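Local coordinates for protein terminal oxygenase component of carbazole (Janthinobacterium sp., PDB 7BUG) that forms the terminal oxygenase of carbazole 1,9a-dioxygenase, adding dioxygen to the angular and adjacent carbons of carbazole with a Rieske [2Fe-2S] cluster and a mononuclear iron, at residues T87-W91 and Y92-T96; P31-S35 and K36-E40. All coordinates share one frame; numbering follows the deposited sequence.

The two contacts illustrate how one Rieske domain uses tight local turns for different ends. Interaction 1, at residues 87-96, is a hairpin turn that supplies a cysteine and a histidine to the [2Fe-2S] cluster, with Cys69 and His71 completing its coordination. Interaction 2, at residues 31-40, comes earlier in the chain, where strand 28-32 leaves its sheet through a short 3-10 turn away from both iron sites; Glu40, at its end, lines the pocket of a bound 2-(2-methoxyethoxy)ethanol. The centres of interactions 1 and 2 lie about 24 Å apart and their nearest atoms about 11 Å apart. The first is buried beside a second subunit; no other protein chain of the assembly touches the second.

Interaction 1 of 2, residues T87-W91 and Y92-T96; sequences TITCW and YHAWT. With FES (Fe2/s2 (inorganic) cluster), chain D.
Thr89 and Thr96 form an antiparallel non-hydrogen-bonded pair, CA to CA 4.1 Å, and the two arms of the turn run 170° apart. Beside them, Cys90 N donates a nearly straight bond to Trp95 O (2.8 Å). On the threonine face, Thr89 OG1 and Thr96 OG1 are hydrogen-bonded at 2.9 Å, and the methyl CG2 of Thr89 presses on Ala94. The turn is the second half of the Rieske cluster-binding motif, Cys-X-X-His. Cys90 SG binds FE1 at 2.3 Å and His93 ND1 binds FE2 at 2.1 Å. The backbone N of Tyr92 points at Cys90 SG (3.6 Å), an N-H to sulfur bond of the kind thought to stabilise the reduced cluster, while Trp95 CD1 lies 3.3 Å from the bridging S1. Trp91 folds over the turn because its CG stands between the backbone N and the carbonyl carbon (chi1 54°), and Tyr92 CB sits over one face of its six-membered ring, 3.8 Å from the centroid. The Tyr92 ring is nearly parallel to it (15°) but slid aside, with His93 CE1 above the tyrosine's centre. Replacing Trp91 with an alanine would probably leave Tyr92 CB without its aromatic platform and Gln75 O without the NE1 donor. His93 NE2 and Tyr92 OH are hydrogen-bonded to Asp180 and Asn177, both of the second subunit, consistent with electron transfer from this cluster toward the neighbour's iron. Within the chain, strand 104-107 completes the small sheet beside strand 95-98, its Leu104 and Ile107 packing on Trp95.

Interaction 2 of 2, residues P31-S35 and K36-E40; sequences PVMFS and KEINE
The phenyl ring of Phe34 and the carboxylate of Glu37 lie side by side, pointing the same way with their planes 55° apart; Glu37 OE1 approaches the ring obliquely, 3.6 Å from Phe34 CD2, and Phe297 of strand 293-303 stacks on the ring. The motif is a short 3-10 turn, placed where the first strand of the Rieske domain's six-stranded antiparallel sheet has just turned a corner at Met33. Two successive bonds from residue i+3 to residue i build it: Glu37 N to Phe34 O at 2.9 Å, and Ile38 N to Ser35 O at 3.2 Å. In both, the donor stands above the carbonyl plane. Glu37 then answers with its side chain: with CG beside the backbone N and anti to the carbonyl carbon, the extended chain reaches back and OE1 accepts the N-H of Phe34 in an almost straight bond of 2.8 Å, on its anti side and 27° out of the carboxylate plane. Phe34 is thus gripped at both backbone polar atoms by one residue, N by the carboxylate and O by the amide, which ties the chain just past the corner to the turn. The carbonyl oxygens of Ser35 and Ile38 come within 3.2 Å of each other, a meeting of two acceptors that Arg57 probably eases by bonding to both; Ser35 OG turns instead to Glu128. On the buried side, Met33 and Ile38 pack together beside strand 44-48. With CG of Met33 between the backbone N and the carbonyl carbon (chi1 69°) and the chain straight at chi2, SD comes to 4.0 Å from Ile38 CG2, while the turn at the thioether carries CE away.

Interaction 1 of 2, residues T87-W91 and Y92-T96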
ATOM      1  N   THR A  87     -10.734  -9.661  35.725  1.00 14.09           N
ATOM      2  CA  THR A  87      -9.455  -9.176  35.160  1.00 13.07           C
ATOM      3  C   THR A  87      -9.189  -9.727  33.760  1.00 12.41           C
ATOM      4  O   THR A  87      -9.788 -10.714  33.313  1.00 13.57           O
ATOM      5  CB  THR A  87      -8.236  -9.471  36.048  1.00 13.42           C
ATOM      6  OG1 THR A  87      -8.080 -10.881  36.153  1.00 12.59           O
ATOM      7  CG2 THR A  87      -8.356  -8.834  37.421  1.00 13.81           C
ATOM      8  N   ILE A  88      -8.217  -9.124  33.102  1.00 10.82           N
ATOM      9  CA  ILE A  88      -7.597  -9.726  31.892  1.00 11.07           C
ATOM     10  C   ILE A  88      -6.089  -9.640  32.080  1.00 11.00           C
ATOM     11  O   ILE A  88      -5.615  -8.600  32.612  1.00 10.48           O
ATOM     12  CB  ILE A  88      -8.078  -9.062  30.568  1.00 11.12           C
ATOM     13  CG1 ILE A  88      -7.457  -9.732  29.332  1.00 11.46           C
ATOM     14  CG2 ILE A  88      -7.878  -7.569  30.604  1.00 12.29           C
ATOM     15  CD1 ILE A  88      -8.128  -9.359  28.001  1.00 10.78           C
ATOM     16  N   THR A  89      -5.366 -10.669  31.636  1.00 10.71           N
ATOM     17  CA  THR A  89      -3.909 -10.776  31.774  1.00 10.21           C
ATOM     18  C   THR A  89      -3.332 -10.678  30.357  1.00 10.40           C
ATOM     19  O   THR A  89      -3.697 -11.537  29.507  1.00 10.39           O
ATOM     20  CB  THR A  89      -3.545 -12.110  32.458  1.00 10.26           C
ATOM     21  OG1 THR A  89      -4.074 -12.041  33.784  1.00 10.94           O
ATOM     22  CG2 THR A  89      -2.066 -12.383  32.462  1.00 10.18           C
ATOM     23  N   CYS A  90      -2.455  -9.730  30.123  1.00  9.77           N
ATOM     24  CA  CYS A  90      -1.755  -9.675  28.813  1.00  9.47           C
ATOM     25  C   CYS A  90      -1.021 -10.996  28.624  1.00  9.97           C
ATOM     26  O   CYS A  90      -0.362 -11.512  29.563  1.00 10.38           O
ATOM     27  CB  CYS A  90      -0.815  -8.491  28.771  1.00  9.06           C
ATOM     28  SG  CYS A  90       0.022  -8.383  27.175  1.00  9.64           S
ATOM     29  N   TRP A  91      -1.060 -11.526  27.423  1.00  9.92           N
ATOM     30  CA  TRP A  91      -0.425 -12.810  27.065  1.00  9.34           C
ATOM     31  C   TRP A  91       1.105 -12.725  27.049  1.00  8.84           C
ATOM     32  O   TRP A  91       1.740 -13.790  27.010  1.00  9.33           O
ATOM     33  CB  TRP A  91      -0.955 -13.264  25.714  1.00  8.93           C
ATOM     34  CG  TRP A  91      -0.798 -12.223  24.667  1.00  9.59           C
ATOM     35  CD1 TRP A  91      -1.736 -11.291  24.287  1.00  9.02           C
ATOM     36  CD2 TRP A  91       0.387 -11.944  23.894  1.00  9.34           C
ATOM     37  NE1 TRP A  91      -1.224 -10.481  23.312  1.00  9.87           N
ATOM     38  CE2 TRP A  91       0.080 -10.823  23.077  1.00  9.29           C
ATOM     39  CE3 TRP A  91       1.653 -12.501  23.813  1.00  9.75           C
ATOM     40  CZ2 TRP A  91       0.999 -10.290  22.169  1.00 10.20           C
ATOM     41  CZ3 TRP A  91       2.582 -11.946  22.954  1.00  9.79           C
ATOM     42  CH2 TRP A  91       2.260 -10.844  22.151  1.00 10.83           C
ATOM     43  N   TYR A  92       1.682 -11.524  27.034  1.00  8.36           N
ATOM     44  CA  TYR A  92       3.122 -11.405  26.753  1.00  8.77           C
ATOM     45  C   TYR A  92       3.905 -11.519  28.070  1.00  8.80           C
ATOM     46  O   TYR A  92       4.742 -12.408  28.179  1.00  9.71           O
ATOM     47  CB  TYR A  92       3.377 -10.133  25.967  1.00  9.74           C
ATOM     48  CG  TYR A  92       4.647 -10.091  25.131  1.00 10.01           C
ATOM     49  CD1 TYR A  92       5.599 -11.093  25.147  1.00 10.31           C
ATOM     50  CD2 TYR A  92       4.924  -8.952  24.376  1.00 10.20           C
ATOM     51  CE1 TYR A  92       6.756 -11.022  24.382  1.00 11.78           C
ATOM     52  CE2 TYR A  92       6.098  -8.838  23.643  1.00 11.34           C
ATOM     53  CZ  TYR A  92       7.023  -9.872  23.647  1.00 12.19           C
ATOM     54  OH  TYR A  92       8.181  -9.848  22.897  1.00 14.52           O
ATOM     55  N   HIS A  93       3.701 -10.568  28.988  1.00  8.65           N
ATOM     56  CA  HIS A  93       4.431 -10.578  30.279  1.00  8.38           C
ATOM     57  C   HIS A  93       3.436 -10.572  31.427  1.00  8.98           C
ATOM     58  O   HIS A  93       3.829 -10.277  32.521  1.00  9.78           O
ATOM     59  CB  HIS A  93       5.454  -9.451  30.418  1.00  8.65           C
ATOM     60  CG  HIS A  93       6.239  -9.211  29.181  1.00  8.95           C
ATOM     61  ND1 HIS A  93       5.769  -8.428  28.136  1.00  9.63           N
ATOM     62  CD2 HIS A  93       7.490  -9.601  28.850  1.00  9.29           C
ATOM     63  CE1 HIS A  93       6.692  -8.424  27.180  1.00  8.96           C
ATOM     64  NE2 HIS A  93       7.768  -9.124  27.597  1.00 10.20           N
ATOM     65  N   ALA A  94       2.184 -10.851  31.150  1.00  8.70           N
ATOM     66  CA  ALA A  94       1.166 -11.094  32.197  1.00  8.65           C
ATOM     67  C   ALA A  94       0.893  -9.869  33.071  1.00 10.46           C
ATOM     68  O   ALA A  94       0.379 -10.050  34.224  1.00 10.30           O
ATOM     69  CB  ALA A  94       1.530 -12.288  33.052  1.00  9.74           C
ATOM     70  N   TRP A  95       1.053  -8.655  32.549  1.00  9.69           N
ATOM     71  CA  TRP A  95       0.431  -7.480  33.190  1.00  9.65           C
ATOM     72  C   TRP A  95      -1.072  -7.695  33.224  1.00  9.68           C
ATOM     73  O   TRP A  95      -1.723  -8.010  32.228  1.00 10.61           O
ATOM     74  CB  TRP A  95       0.783  -6.169  32.493  1.00 10.26           C
ATOM     75  CG  TRP A  95       2.205  -5.762  32.603  1.00  9.72           C
ATOM     76  CD1 TRP A  95       3.324  -6.539  32.669  1.00  9.75           C
ATOM     77  CD2 TRP A  95       2.649  -4.404  32.607  1.00  9.31           C
ATOM     78  NE1 TRP A  95       4.443  -5.748  32.746  1.00 10.12           N
ATOM     79  CE2 TRP A  95       4.056  -4.441  32.686  1.00  9.61           C
ATOM     80  CE3 TRP A  95       1.987  -3.179  32.498  1.00 10.47           C
ATOM     81  CZ2 TRP A  95       4.814  -3.269  32.661  1.00  9.56           C
ATOM     82  CZ3 TRP A  95       2.750  -2.020  32.526  1.00 10.58           C
ATOM     83  CH2 TRP A  95       4.138  -2.084  32.609  1.00 10.09           C
ATOM     84  N   THR A  96      -1.682  -7.567  34.407  1.00  9.77           N
ATOM     85  CA  THR A  96      -3.087  -7.906  34.642  1.00 10.41           C
ATOM     86  C   THR A  96      -3.869  -6.655  35.041  1.00 10.69           C
ATOM     87  O   THR A  96      -3.459  -5.944  35.999  1.00 10.66           O
ATOM     88  CB  THR A  96      -3.160  -8.976  35.730  1.00 10.51           C
ATOM     89  OG1 THR A  96      -2.462 -10.121  35.222  1.00 11.41           O
ATOM     90  CG2 THR A  96      -4.590  -9.342  36.060  1.00 12.24           C
TER
HETATM   91 FE1  FES D 401       1.606  -6.818  27.794  1.00  9.48          FE
HETATM   92 FE2  FES D 401       4.266  -6.993  28.256  1.00  9.30          FE
HETATM   93  S1  FES D 401       2.592  -7.563  29.630  1.00  9.72           S
HETATM   94  S2  FES D 401       3.266  -6.285  26.377  1.00  9.45           S

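Interaction 2 of 2, residues P31-S35 and K36-E40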
ATOM      1  N   PRO A  31     -22.745   3.487  18.770  1.00  9.84           N
ATOM      2  CA  PRO A  31     -23.075   2.066  18.740  1.00 10.25           C
ATOM      3  C   PRO A  31     -22.038   1.269  17.967  1.00 10.73           C
ATOM      4  O   PRO A  31     -21.536   1.769  16.973  1.00 13.42           O
ATOM      5  CB  PRO A  31     -24.446   2.020  18.090  1.00 10.46           C
ATOM      6  CG  PRO A  31     -24.396   3.125  17.111  1.00 11.19           C
ATOM      7  CD  PRO A  31     -23.573   4.221  17.790  1.00 10.67           C
ATOM      8  N   VAL A  32     -21.701   0.077  18.452  1.00 11.40           N
ATOM      9  CA  VAL A  32     -20.623  -0.706  17.779  1.00 12.09           C
ATOM     10  C   VAL A  32     -21.051  -2.141  17.507  1.00 14.43           C
ATOM     11  O   VAL A  32     -20.396  -2.771  16.677  1.00 13.22           O
ATOM     12  CB  VAL A  32     -19.350  -0.673  18.621  1.00 13.30           C
ATOM     13  CG1 VAL A  32     -18.793   0.759  18.683  1.00 14.38           C
ATOM     14  CG2 VAL A  32     -19.551  -1.219  19.995  1.00 13.27           C
ATOM     15  N   MET A  33     -22.059  -2.642  18.198  1.00 13.36           N
ATOM     16  CA  MET A  33     -22.506  -4.046  18.006  1.00 14.56           C
ATOM     17  C   MET A  33     -23.836  -4.207  18.726  1.00 14.56           C
ATOM     18  O   MET A  33     -24.283  -3.267  19.381  1.00 13.61           O
ATOM     19  CB  MET A  33     -21.502  -5.052  18.558  1.00 15.95           C
ATOM     20  CG  MET A  33     -21.387  -5.051  20.028  1.00 17.00           C
ATOM     21  SD  MET A  33     -20.091  -6.224  20.584  1.00 24.15           S
ATOM     22  CE  MET A  33     -18.631  -5.316  20.131  1.00 25.48           C
ATOM     23  N   PHE A  34     -24.481  -5.342  18.513  1.00 14.88           N
ATOM     24  CA  PHE A  34     -25.757  -5.675  19.199  1.00 15.22           C
ATOM     25  C   PHE A  34     -25.454  -6.471  20.460  1.00 14.10           C
ATOM     26  O   PHE A  34     -24.463  -7.161  20.566  1.00 15.09           O
ATOM     27  CB  PHE A  34     -26.711  -6.395  18.250  1.00 16.19           C
ATOM     28  CG  PHE A  34     -27.148  -5.529  17.102  1.00 17.41           C
ATOM     29  CD1 PHE A  34     -28.081  -4.525  17.286  1.00 22.03           C
ATOM     30  CD2 PHE A  34     -26.549  -5.662  15.865  1.00 19.90           C
ATOM     31  CE1 PHE A  34     -28.477  -3.707  16.225  1.00 22.14           C
ATOM     32  CE2 PHE A  34     -26.954  -4.855  14.813  1.00 19.18           C
ATOM     33  CZ  PHE A  34     -27.863  -3.850  15.001  1.00 20.52           C
ATOM     34  N   SER A  35     -26.259  -6.232  21.481  1.00 14.41           N
ATOM     35  CA  SER A  35     -26.138  -6.892  22.796  1.00 14.81           C
ATOM     36  C   SER A  35     -25.999  -8.411  22.619  1.00 15.61           C
ATOM     37  O   SER A  35     -25.164  -9.024  23.337  1.00 16.79           O
ATOM     38  CB  SER A  35     -27.349  -6.552  23.592  1.00 15.31           C
ATOM     39  OG  SER A  35     -27.375  -5.166  23.930  1.00 17.03           O
ATOM     40  N   LYS A  36     -26.755  -8.982  21.687  1.00 18.20           N
ATOM     41  CA  LYS A  36     -26.836 -10.473  21.529  1.00 22.47           C
ATOM     42  C   LYS A  36     -25.520 -10.978  20.939  1.00 23.07           C
ATOM     43  O   LYS A  36     -25.295 -12.170  20.915  1.00 23.87           O
ATOM     44  CB  LYS A  36     -28.006 -10.838  20.624  1.00 26.26           C
ATOM     45  CG  LYS A  36     -27.843 -10.369  19.180  1.00 31.54           C
ATOM     46  CD  LYS A  36     -28.980 -10.729  18.235  1.00 38.00           C
ATOM     47  CE  LYS A  36     -30.338 -10.738  18.894  1.00 41.84           C
ATOM     48  NZ  LYS A  36     -31.374 -11.059  17.890  1.00 47.04           N
ATOM     49  N   GLU A  37     -24.663 -10.086  20.458  1.00 19.24           N
ATOM     50  CA  GLU A  37     -23.407 -10.509  19.795  1.00 21.04           C
ATOM     51  C   GLU A  37     -22.282 -10.645  20.788  1.00 20.29           C
ATOM     52  O   GLU A  37     -21.156 -10.998  20.363  1.00 24.40           O
ATOM     53  CB  GLU A  37     -23.006  -9.521  18.712  1.00 21.49           C
ATOM     54  CG  GLU A  37     -24.012  -9.478  17.593  1.00 22.94           C
ATOM     55  CD  GLU A  37     -23.675  -8.518  16.466  1.00 27.13           C
ATOM     56  OE1 GLU A  37     -23.425  -7.309  16.744  1.00 20.65           O
ATOM     57  OE2 GLU A  37     -23.674  -8.991  15.290  1.00 30.86           O
ATOM     58  N   ILE A  38     -22.488 -10.232  22.040  1.00 19.18           N
ATOM     59  CA  ILE A  38     -21.432 -10.319  23.080  1.00 22.06           C
ATOM     60  C   ILE A  38     -22.008 -11.127  24.248  1.00 23.43           C
ATOM     61  O   ILE A  38     -22.964 -10.686  24.906  1.00 23.50           O
ATOM     62  CB  ILE A  38     -20.809  -8.983  23.502  1.00 22.58           C
ATOM     63  CG1 ILE A  38     -19.897  -9.199  24.708  1.00 25.76           C
ATOM     64  CG2 ILE A  38     -21.842  -7.909  23.738  1.00 23.77           C
ATOM     65  CD1 ILE A  38     -18.778  -8.274  24.752  1.00 28.05           C
ATOM     66  N   ASN A  39     -21.487 -12.342  24.379  1.00 24.44           N
ATOM     67  CA  ASN A  39     -21.889 -13.310  25.420  1.00 27.00           C
ATOM     68  C   ASN A  39     -21.034 -13.092  26.660  1.00 21.46           C
ATOM     69  O   ASN A  39     -19.906 -12.602  26.578  1.00 19.86           O
ATOM     70  CB  ASN A  39     -21.708 -14.761  24.965  1.00 32.38           C
ATOM     71  CG  ASN A  39     -22.703 -15.225  23.917  1.00 41.03           C
ATOM     72  OD1 ASN A  39     -23.915 -15.072  24.074  1.00 48.76           O
ATOM     73  ND2 ASN A  39     -22.197 -15.835  22.859  1.00 47.79           N
ATOM     74  N   GLU A  40     -21.543 -13.572  27.783  1.00 21.12           N
ATOM     75  CA  GLU A  40     -20.809 -13.628  29.057  1.00 20.19           C
ATOM     76  C   GLU A  40     -19.387 -14.177  28.832  1.00 19.51           C
ATOM     77  O   GLU A  40     -19.219 -15.348  28.376  1.00 19.92           O
ATOM     78  CB  GLU A  40     -21.595 -14.498  30.040  1.00 19.70           C
ATOM     79  CG  GLU A  40     -20.984 -14.554  31.417  1.00 20.09           C
ATOM     80  CD  GLU A  40     -21.092 -13.271  32.218  1.00 18.17           C
ATOM     81  OE1 GLU A  40     -21.966 -12.413  31.868  1.00 20.22           O
ATOM     82  OE2 GLU A  40     -20.358 -13.157  33.216  1.00 21.11           O
TER